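Local coordinates for protein putative acetyltransferase Sthe_0691 (Sphaerobacter thermophilus, PDB 3SHP) that probably transfers an acetyl group from acetyl-coenzyme A to an acceptor not yet identified, at residues 11-16 against 102-107; 69-74 against 92-97; 74-79 against 87-92. One frame throughout, in Å; residues are numbered along the deposited sequence. Where two conformers were deposited one is given.

Interaction 1. Residues 11-16 against 102-107; sequences GPTVYL and RAEALE
E104 carries this contact from helix 102-107. Its CG lies anti to the backbone N and the chain stays extended beyond it, so the carboxylate reaches the turn before strand 14-16. OE2 takes two backbone N-H groups. T13 N bonds E104 OE2 at 2.8 Å, on the syn lone pair. V14 N reaches E104 OE2 from above the carboxylate plane, also at 2.8 Å, and its bond is the straighter, 169° against 154°. E104 OE1 lies 3.2 Å from T13 OG1. The P12 ring crosses the carboxylate obliquely, and P12 CD is 3.4 Å from E104 OE2. V14 meets the glutamate tip to tip: its CG2 sits in the crowded position between backbone N and carbonyl carbon, 3.9 Å from E104 CG. Further along, L16 touches the helix with both methyls. L16 CD1 packs on A105 CB at 4.1 Å, and CD2 approaches A105 O. The strand and helix axes cross at -46°. V14, L16 and A105 also meet I64 of strand 58-66. Two N-H donors on one oxygen would favour a charged E104. The polar part of the contact rests on the E104 carboxylate, and L16 on A105 adds an apolar part.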
loop_
_atom_site.group_PDB
_atom_site.type_symbol
_atom_site.label_atom_id
_atom_site.label_comp_id
_atom_site.label_asym_id
_atom_site.label_seq_id
_atom_site.Cartn_x
_atom_site.Cartn_y
_atom_site.Cartn_z
ATOM N N GLY A 11 -9.236 -39.309 -11.099
ATOM C CA GLY A 11 -10.546 -39.419 -11.727
ATOM C C GLY A 11 -10.361 -39.387 -13.226
ATOM O O GLY A 11 -9.236 -39.498 -13.702
ATOM N N PRO A 12 -11.461 -39.187 -13.977
ATOM C CA PRO A 12 -11.443 -39.156 -15.455
ATOM C C PRO A 12 -10.625 -37.993 -16.042
ATOM O O PRO A 12 -10.087 -38.115 -17.154
ATOM C CB PRO A 12 -12.934 -38.995 -15.822
ATOM C CG PRO A 12 -13.672 -39.543 -14.628
ATOM C CD PRO A 12 -12.824 -39.060 -13.451
ATOM N N THR A 13 -10.500 -36.897 -15.293
ATOM C CA THR A 13 -9.897 -35.677 -15.823
ATOM C C THR A 13 -8.665 -35.227 -15.064
ATOM O O THR A 13 -7.693 -34.785 -15.684
ATOM C CB THR A 13 -10.907 -34.522 -15.805
ATOM O OG1 THR A 13 -12.118 -34.980 -16.399
ATOM C CG2 THR A 13 -10.399 -33.388 -16.633
ATOM N N VAL A 14 -8.721 -35.291 -13.732
ATOM C CA VAL A 14 -7.622 -34.835 -12.901
ATOM C C VAL A 14 -7.142 -35.901 -11.914
ATOM O O VAL A 14 -7.860 -36.845 -11.613
ATOM C CB VAL A 14 -8.009 -33.571 -12.081
ATOM C CG1 VAL A 14 -8.532 -32.436 -13.021
ATOM C CG2 VAL A 14 -9.020 -33.932 -11.001
ATOM N N TYR A 15 -5.932 -35.721 -11.404
ATOM C CA TYR A 15 -5.506 -36.499 -10.269
ATOM C C TYR A 15 -4.872 -35.610 -9.242
ATOM O O TYR A 15 -4.445 -34.499 -9.561
ATOM C CB TYR A 15 -4.585 -37.650 -10.660
ATOM C CG TYR A 15 -3.240 -37.294 -11.225
ATOM C CD1 TYR A 15 -2.097 -37.246 -10.414
ATOM C CD2 TYR A 15 -3.088 -37.080 -12.587
ATOM C CE1 TYR A 15 -0.850 -36.950 -10.946
ATOM C CE2 TYR A 15 -1.857 -36.794 -13.125
ATOM C CZ TYR A 15 -0.739 -36.726 -12.301
ATOM O OH TYR A 15 0.485 -36.434 -12.893
ATOM N N LEU A 16 -4.872 -36.099 -8.007
ATOM C CA LEU A 16 -4.323 -35.401 -6.868
ATOM C C LEU A 16 -3.107 -36.149 -6.388
ATOM O O LEU A 16 -3.098 -37.389 -6.319
ATOM C CB LEU A 16 -5.361 -35.299 -5.735
ATOM C CG LEU A 16 -6.416 -34.176 -5.819
ATOM C CD1 LEU A 16 -6.996 -33.986 -7.193
ATOM C CD2 LEU A 16 -7.544 -34.475 -4.862
ATOM N N ARG A 102 -12.475 -28.433 -10.120
ATOM C CA ARG A 102 -12.641 -28.357 -8.655
ATOM C C ARG A 102 -13.613 -29.402 -8.104
ATOM O O ARG A 102 -13.330 -30.052 -7.111
ATOM C CB ARG A 102 -13.120 -26.967 -8.209
ATOM C CG ARG A 102 -12.936 -26.725 -6.677
ATOM C CD ARG A 102 -13.398 -25.330 -6.247
ATOM N NE ARG A 102 -14.453 -24.881 -7.136
ATOM C CZ ARG A 102 -14.390 -23.779 -7.882
ATOM N NH1 ARG A 102 -13.352 -22.954 -7.790
ATOM N NH2 ARG A 102 -15.391 -23.498 -8.701
ATOM N N ALA A 103 -14.755 -29.553 -8.759
ATOM C CA ALA A 103 -15.766 -30.497 -8.326
ATOM C C ALA A 103 -15.230 -31.939 -8.364
ATOM O O ALA A 103 -15.435 -32.701 -7.435
ATOM C CB ALA A 103 -17.009 -30.374 -9.191
ATOM N N GLU A 104 -14.530 -32.290 -9.437
ATOM C CA GLU A 104 -13.926 -33.618 -9.556
ATOM C C GLU A 104 -12.902 -33.817 -8.438
ATOM O O GLU A 104 -12.872 -34.859 -7.813
ATOM C CB GLU A 104 -13.294 -33.842 -10.937
ATOM C CG GLU A 104 -12.716 -35.248 -11.077
ATOM C CD GLU A 104 -12.339 -35.615 -12.508
ATOM O OE1 GLU A 104 -13.148 -35.373 -13.432
ATOM O OE2 GLU A 104 -11.234 -36.157 -12.714
ATOM N N ALA A 105 -12.088 -32.797 -8.179
ATOM C CA ALA A 105 -11.083 -32.866 -7.126
ATOM C C ALA A 105 -11.741 -33.124 -5.762
ATOM O O ALA A 105 -11.213 -33.874 -4.945
ATOM C CB ALA A 105 -10.274 -31.592 -7.081
ATOM N N LEU A 106 -12.883 -32.493 -5.516
ATOM C CA LEU A 106 -13.597 -32.699 -4.258
ATOM C C LEU A 106 -14.136 -34.131 -4.179
ATOM O O LEU A 106 -14.068 -34.766 -3.113
ATOM C CB LEU A 106 -14.725 -31.684 -4.090
ATOM C CG LEU A 106 -15.543 -31.775 -2.779
ATOM C CD1 LEU A 106 -14.628 -31.772 -1.558
ATOM C CD2 LEU A 106 -16.480 -30.595 -2.673
ATOM N N GLU A 107 -14.661 -34.641 -5.297
ATOM C CA GLU A 107 -15.107 -36.042 -5.363
ATOM C C GLU A 107 -13.997 -37.008 -4.990
ATOM O O GLU A 107 -14.251 -38.027 -4.355
ATOM C CB GLU A 107 -15.614 -36.410 -6.763
ATOM C CG GLU A 107 -16.924 -35.751 -7.132
ATOM C CD GLU A 107 -17.397 -36.081 -8.548
ATOM O OE1 GLU A 107 -16.573 -36.451 -9.425
ATOM O OE2 GLU A 107 -18.617 -35.950 -8.781
#

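Interaction 2. Residues 69-74 against 92-97; sequences DEAVVG and APWLDD
One backbone bond joins the two segments. A92 N gives its proton to V73 O at 2.8 Å, almost straight at 173°. The donor stands above the carbonyl plane rather than on a lone pair. The same oxygen is crowded by carbon: L95 CD1 lies 3.3 Å from V73 O, and A92 CB is also close. L95 then crosses V73 at about a right angle. Its CG is anti to the carbonyl carbon (chi1 -85°), which brings both methyls to the valine. L95 CD1 meets V73 CB at 3.8 Å, and CD2 meets V73 CB and CG1.

W94 comes in beside them. Its CG takes the crowded position between backbone N and carbonyl carbon (chi1 48°), and the six-membered ring reaches toward segment 69-74. W94 CH2 is 4.0 Å from V73 CG1, an oblique approach. A71 CB touches the same ring at its edge, 4.4 Å from W94 CH2. One face of the indole receives A92 CB, 3.4 Å above the W94 ring plane and offset toward the rim.

A second shell holds these groups. A type I turn from A92 to L95 places W94 and L95, closed by a bond from L95 N to A92 O. D69 OD1 accepts from A71 N, and D69 OD2 forms a salt bridge with R66. V73 and L95 both pack on L101 of helix 98-116. H25 of a second subunit stacks on W94, and K24 of that subunit bonds W94 O and pairs with D96.

Two recognised motifs frame the contact. D69 to A71 is an Asx turn, and V73 with G74 forms a classic beta bulge opposite I64. They lie where segment 69-74 leads into strand 72-80, beside the loop between strand 84-91 and helix 98-116, at a subunit interface.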
loop_
_atom_site.group_PDB
_atom_site.type_symbol
_atom_site.label_atom_id
_atom_site.label_comp_id
_atom_site.label_asym_id
_atom_site.label_seq_id
_atom_site.Cartn_x
_atom_site.Cartn_y
_atom_site.Cartn_z
ATOM N N ASP A 69 -2.689 -33.124 -20.063
ATOM C CA ASP A 69 -1.409 -32.421 -20.317
ATOM C C ASP A 69 -0.462 -32.319 -19.126
ATOM O O ASP A 69 0.599 -31.703 -19.240
ATOM C CB ASP A 69 -1.656 -31.009 -20.916
ATOM C CG ASP A 69 -2.455 -30.096 -19.982
ATOM O OD1 ASP A 69 -2.905 -30.567 -18.918
ATOM O OD2 ASP A 69 -2.640 -28.896 -20.304
ATOM N N GLU A 70 -0.848 -32.900 -17.987
ATOM C CA GLU A 70 -0.024 -32.875 -16.770
ATOM C C GLU A 70 0.125 -31.496 -16.147
ATOM O O GLU A 70 1.020 -31.279 -15.321
ATOM C CB GLU A 70 1.361 -33.481 -17.023
ATOM C CG GLU A 70 1.328 -34.976 -17.320
ATOM C CD GLU A 70 0.991 -35.775 -16.079
ATOM O OE1 GLU A 70 1.420 -35.358 -14.990
ATOM O OE2 GLU A 70 0.302 -36.810 -16.183
ATOM N N ALA A 71 -0.750 -30.568 -16.523
ATOM C CA ALA A 71 -0.705 -29.219 -15.984
ATOM C C ALA A 71 -1.264 -29.204 -14.570
ATOM O O ALA A 71 -2.289 -29.837 -14.279
ATOM C CB ALA A 71 -1.499 -28.285 -16.866
ATOM N N VAL A 72 -0.591 -28.475 -13.687
ATOM C CA VAL A 72 -1.124 -28.259 -12.346
ATOM C C VAL A 72 -2.192 -27.177 -12.509
ATOM O O VAL A 72 -1.859 -26.035 -12.861
ATOM C CB VAL A 72 -0.009 -27.826 -11.362
ATOM C CG1 VAL A 72 -0.610 -27.381 -9.995
ATOM C CG2 VAL A 72 1.041 -28.969 -11.191
ATOM N N VAL A 73 -3.460 -27.545 -12.295
ATOM C CA VAL A 73 -4.578 -26.647 -12.518
ATOM C C VAL A 73 -5.165 -26.091 -11.209
ATOM O O VAL A 73 -6.038 -25.198 -11.219
ATOM C CB VAL A 73 -5.680 -27.310 -13.381
ATOM C CG1 VAL A 73 -5.111 -27.738 -14.736
ATOM C CG2 VAL A 73 -6.338 -28.511 -12.630
ATOM N N GLY A 74 -4.684 -26.597 -10.077
ATOM C CA GLY A 74 -5.101 -26.051 -8.820
ATOM C C GLY A 74 -4.441 -26.759 -7.676
ATOM O O GLY A 74 -3.550 -27.594 -7.882
ATOM N N ALA A 92 -6.347 -22.462 -10.754
ATOM C CA ALA A 92 -5.632 -21.508 -11.591
ATOM C C ALA A 92 -6.632 -20.562 -12.251
ATOM O O ALA A 92 -7.676 -20.989 -12.717
ATOM C CB ALA A 92 -4.780 -22.211 -12.641
ATOM N N PRO A 93 -6.323 -19.265 -12.251
ATOM C CA PRO A 93 -7.204 -18.252 -12.832
ATOM C C PRO A 93 -7.326 -18.340 -14.358
ATOM O O PRO A 93 -8.332 -17.870 -14.909
ATOM C CB PRO A 93 -6.530 -16.915 -12.434
ATOM C CG PRO A 93 -5.068 -17.281 -12.287
ATOM C CD PRO A 93 -5.120 -18.669 -11.650
ATOM N N TRP A 94 -6.329 -18.922 -15.023
ATOM C CA TRP A 94 -6.369 -19.094 -16.478
ATOM C C TRP A 94 -7.254 -20.264 -16.925
ATOM O O TRP A 94 -7.433 -20.473 -18.122
ATOM C CB TRP A 94 -4.965 -19.268 -17.058
ATOM C CG TRP A 94 -4.078 -20.274 -16.335
ATOM C CD1 TRP A 94 -3.122 -19.996 -15.394
ATOM C CD2 TRP A 94 -4.052 -21.703 -16.519
ATOM N NE1 TRP A 94 -2.497 -21.159 -14.995
ATOM C CE2 TRP A 94 -3.045 -22.218 -15.662
ATOM C CE3 TRP A 94 -4.763 -22.591 -17.342
ATOM C CZ2 TRP A 94 -2.753 -23.578 -15.572
ATOM C CZ3 TRP A 94 -4.467 -23.954 -17.272
ATOM C CH2 TRP A 94 -3.467 -24.437 -16.373
ATOM N N LEU A 95 -7.804 -21.025 -15.982
ATOM C CA LEU A 95 -8.623 -22.166 -16.372
ATOM C C LEU A 95 -9.898 -21.729 -17.084
ATOM O O LEU A 95 -10.489 -20.705 -16.742
ATOM C CB LEU A 95 -8.968 -23.030 -15.168
ATOM C CG LEU A 95 -7.961 -24.089 -14.755
ATOM C CD1 LEU A 95 -8.451 -24.714 -13.449
ATOM C CD2 LEU A 95 -7.806 -25.182 -15.824
ATOM N N ASP A 96 -10.300 -22.490 -18.093
ATOM C CA ASP A 96 -11.517 -22.184 -18.834
ATOM C C ASP A 96 -12.776 -22.408 -17.989
ATOM O O ASP A 96 -13.688 -21.561 -17.995
ATOM C CB ASP A 96 -11.583 -23.019 -20.121
ATOM C CG ASP A 96 -11.053 -22.269 -21.326
ATOM O OD1 ASP A 96 -11.198 -21.026 -21.339
ATOM O OD2 ASP A 96 -10.509 -22.920 -22.260
ATOM N N ASP A 97 -12.810 -23.534 -17.275
ATOM C CA ASP A 97 -13.948 -23.906 -16.437
ATOM C C ASP A 97 -13.423 -24.559 -15.146
ATOM O O ASP A 97 -13.348 -25.773 -15.009
ATOM C CB ASP A 97 -14.882 -24.861 -17.200
ATOM C CG ASP A 97 -16.210 -25.153 -16.450
ATOM O OD1 ASP A 97 -16.355 -24.820 -15.232
ATOM O OD2 ASP A 97 -17.118 -25.736 -17.113
#

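Interaction 3. Residues 74-79 against 87-92; sequences GSCRIE and LRFHMA
Backbone bonds pair the two strands as an antiparallel hairpin. S75 with H90 and R77 with R88 are the hydrogen-bonded pairs. S75 N to H90 O is 2.9 Å, and R77 N meets R88 O nearly along the C=O axis. G74-M91, C76-F89 and I78-L87 are the non-hydrogen-bonded pairs. L87 CA adds a C-H...O contact of 3.0 Å to R77 O. At G74 the strands draw close: G74 CA is 3.1 Å from H90 O, and a side chain there would strike that oxygen and the selenium of M91.

Apolar and sulfur contacts lie on the face of C76, I78, L87 and F89. C76 SG, anti to its backbone N, sits 4.3 Å from the centroid of the F89 ring, an oblique sulfur-aromatic contact. C76 SG also touches L87 CD1 at 3.8 Å. I78 and L87 lie side by side. An alanine in place of F89 removes the ring beside C76 SG and would probably loosen the packing on this face.

Polar groups gather on the other face. One water bonds R88 NH2 and H90 NE2, the latter at 2.6 Å, and weakly R77 NE. R88 is further held by E125 and the carbonyl of N38. S75 OG lies at the H90 ring edge, buried without a polar partner in the model.

Strand 58-66 pairs on the 74-79 side and strand 121-127 on the 87-92 side. Helix 98-116 packs over F89, L87 and M91. On the opposite face R77 meets W59, which lines the meso-tartaric acid pocket; the R77 side chain is about 7 Å from that ligand.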
loop_
_atom_site.group_PDB
_atom_site.type_symbol
_atom_site.label_atom_id
_atom_site.label_comp_id
_atom_site.label_asym_id
_atom_site.label_seq_id
_atom_site.Cartn_x
_atom_site.Cartn_y
_atom_site.Cartn_z
ATOM N N GLY A 74 -4.684 -26.597 -10.077
ATOM C CA GLY A 74 -5.101 -26.051 -8.820
ATOM C C GLY A 74 -4.441 -26.759 -7.676
ATOM O O GLY A 74 -3.550 -27.594 -7.882
ATOM N N SER A 75 -4.884 -26.435 -6.467
ATOM C CA SER A 75 -4.345 -27.037 -5.269
ATOM C C SER A 75 -5.472 -27.230 -4.278
ATOM O O SER A 75 -6.501 -26.552 -4.333
ATOM C CB SER A 75 -3.271 -26.133 -4.659
ATOM O OG SER A 75 -3.853 -24.916 -4.255
ATOM N N CYS A 76 -5.289 -28.180 -3.383
ATOM C CA CYS A 76 -6.242 -28.377 -2.322
ATOM C C CYS A 76 -5.460 -28.224 -1.034
ATOM O O CYS A 76 -4.546 -29.025 -0.750
ATOM C CB CYS A 76 -6.883 -29.761 -2.429
ATOM S SG CYS A 76 -7.984 -30.087 -1.033
ATOM N N ARG A 77 -5.797 -27.204 -0.253
ATOM C CA ARG A 77 -5.115 -27.015 1.021
ATOM C C ARG A 77 -5.870 -27.680 2.165
ATOM O O ARG A 77 -7.047 -27.419 2.383
ATOM C CB ARG A 77 -4.883 -25.542 1.326
ATOM C CG ARG A 77 -3.913 -25.396 2.483
ATOM C CD ARG A 77 -3.660 -23.949 2.883
ATOM N NE ARG A 77 -2.944 -23.170 1.882
ATOM C CZ ARG A 77 -1.614 -23.114 1.769
ATOM N NH1 ARG A 77 -0.821 -23.826 2.586
ATOM N NH2 ARG A 77 -1.071 -22.329 0.832
ATOM N N ILE A 78 -5.190 -28.556 2.888
ATOM C CA ILE A 78 -5.837 -29.278 3.944
ATOM C C ILE A 78 -5.168 -28.984 5.287
ATOM O O ILE A 78 -3.932 -28.970 5.381
ATOM C CB ILE A 78 -5.776 -30.808 3.693
ATOM C CG1 ILE A 78 -6.354 -31.167 2.310
ATOM C CG2 ILE A 78 -6.514 -31.548 4.806
ATOM C CD1 ILE A 78 -5.988 -32.591 1.853
ATOM N N GLU A 79 -5.985 -28.795 6.327
ATOM C CA GLU A 79 -5.465 -28.601 7.684
ATOM C C GLU A 79 -6.092 -29.637 8.624
ATOM O O GLU A 79 -7.313 -29.663 8.796
ATOM C CB GLU A 79 -5.725 -27.150 8.151
ATOM C CG GLU A 79 -5.466 -26.897 9.626
ATOM C CD GLU A 79 -6.314 -25.768 10.231
ATOM O OE1 GLU A 79 -7.313 -25.312 9.606
ATOM O OE2 GLU A 79 -5.973 -25.349 11.359
ATOM N N LEU A 87 -10.532 -27.890 4.648
ATOM C CA LEU A 87 -9.926 -27.708 3.333
ATOM C C LEU A 87 -10.585 -26.666 2.455
ATOM O O LEU A 87 -11.769 -26.345 2.606
ATOM C CB LEU A 87 -9.877 -29.013 2.559
ATOM C CG LEU A 87 -11.161 -29.787 2.376
ATOM C CD1 LEU A 87 -11.158 -30.419 0.997
ATOM C CD2 LEU A 87 -11.281 -30.859 3.479
ATOM N N ARG A 88 -9.791 -26.155 1.537
ATOM C CA ARG A 88 -10.243 -25.187 0.562
ATOM C C ARG A 88 -9.450 -25.424 -0.718
ATOM O O ARG A 88 -8.387 -26.051 -0.691
ATOM C CB ARG A 88 -10.068 -23.747 1.098
ATOM C CG ARG A 88 -8.648 -23.135 1.092
ATOM C CD ARG A 88 -8.682 -21.550 1.191
ATOM N NE ARG A 88 -9.352 -21.095 2.419
ATOM C CZ ARG A 88 -8.753 -20.947 3.605
ATOM N NH1 ARG A 88 -9.463 -20.572 4.672
ATOM N NH2 ARG A 88 -7.444 -21.176 3.734
ATOM N N PHE A 89 -9.967 -24.946 -1.831
ATOM C CA PHE A 89 -9.343 -25.185 -3.127
ATOM C C PHE A 89 -8.917 -23.849 -3.695
ATOM O O PHE A 89 -9.591 -22.839 -3.471
ATOM C CB PHE A 89 -10.338 -25.839 -4.095
ATOM C CG PHE A 89 -10.843 -27.178 -3.633
ATOM C CD1 PHE A 89 -10.168 -28.344 -3.966
ATOM C CD2 PHE A 89 -11.989 -27.268 -2.855
ATOM C CE1 PHE A 89 -10.628 -29.585 -3.541
ATOM C CE2 PHE A 89 -12.456 -28.506 -2.410
ATOM C CZ PHE A 89 -11.777 -29.675 -2.764
ATOM N N HIS A 90 -7.812 -23.854 -4.431
ATOM C CA HIS A 90 -7.323 -22.677 -5.128
ATOM C C HIS A 90 -7.124 -23.126 -6.567
ATOM O O HIS A 90 -6.232 -23.919 -6.827
ATOM C CB HIS A 90 -5.978 -22.211 -4.563
ATOM C CG HIS A 90 -6.014 -21.804 -3.124
ATOM N ND1 HIS A 90 -6.380 -20.537 -2.717
ATOM C CD2 HIS A 90 -5.708 -22.488 -1.994
ATOM C CE1 HIS A 90 -6.312 -20.463 -1.398
ATOM N NE2 HIS A 90 -5.899 -21.631 -0.936
HETATM N N MSE A 91 -7.949 -22.654 -7.495
HETATM C CA MSE A 91 -7.829 -23.088 -8.905
HETATM C C MSE A 91 -7.066 -22.043 -9.714
HETATM O O MSE A 91 -7.127 -20.867 -9.389
HETATM C CB MSE A 91 -9.211 -23.323 -9.529
HETATM C CG MSE A 91 -10.101 -24.224 -8.672
HETATM SE SE MSE A 91 -9.310 -25.977 -8.324
HETATM C CE MSE A 91 -9.381 -26.641 -10.128
ATOM N N ALA A 92 -6.347 -22.462 -10.754
ATOM C CA ALA A 92 -5.632 -21.508 -11.591
ATOM C C ALA A 92 -6.632 -20.562 -12.251
ATOM O O ALA A 92 -7.676 -20.989 -12.717
ATOM C CB ALA A 92 -4.780 -22.211 -12.641
HETATM O O HOH W 1 -5.307 -21.370 1.586
#

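All three interactions reach one mixed sheet, with centres 12 to 13 Å apart. They are nested along the chain: interaction 3 lies within the loop closed by interaction 2, and that within the loop closed by interaction 1. Interactions 2 and 3 share G74 and A92 and continue each other along strand 72-80. Interactions 1 and 3 meet where F89 packs against R102, A105 and L106, so helix 98-116 lies against the strand it follows. Y15 OH bonds E70 OE1, tying interaction 1 to interaction 2. The hairpin, the loop after it, helix 98-116 and strand 14-18 thus pack together, consistent with a GNAT-like core.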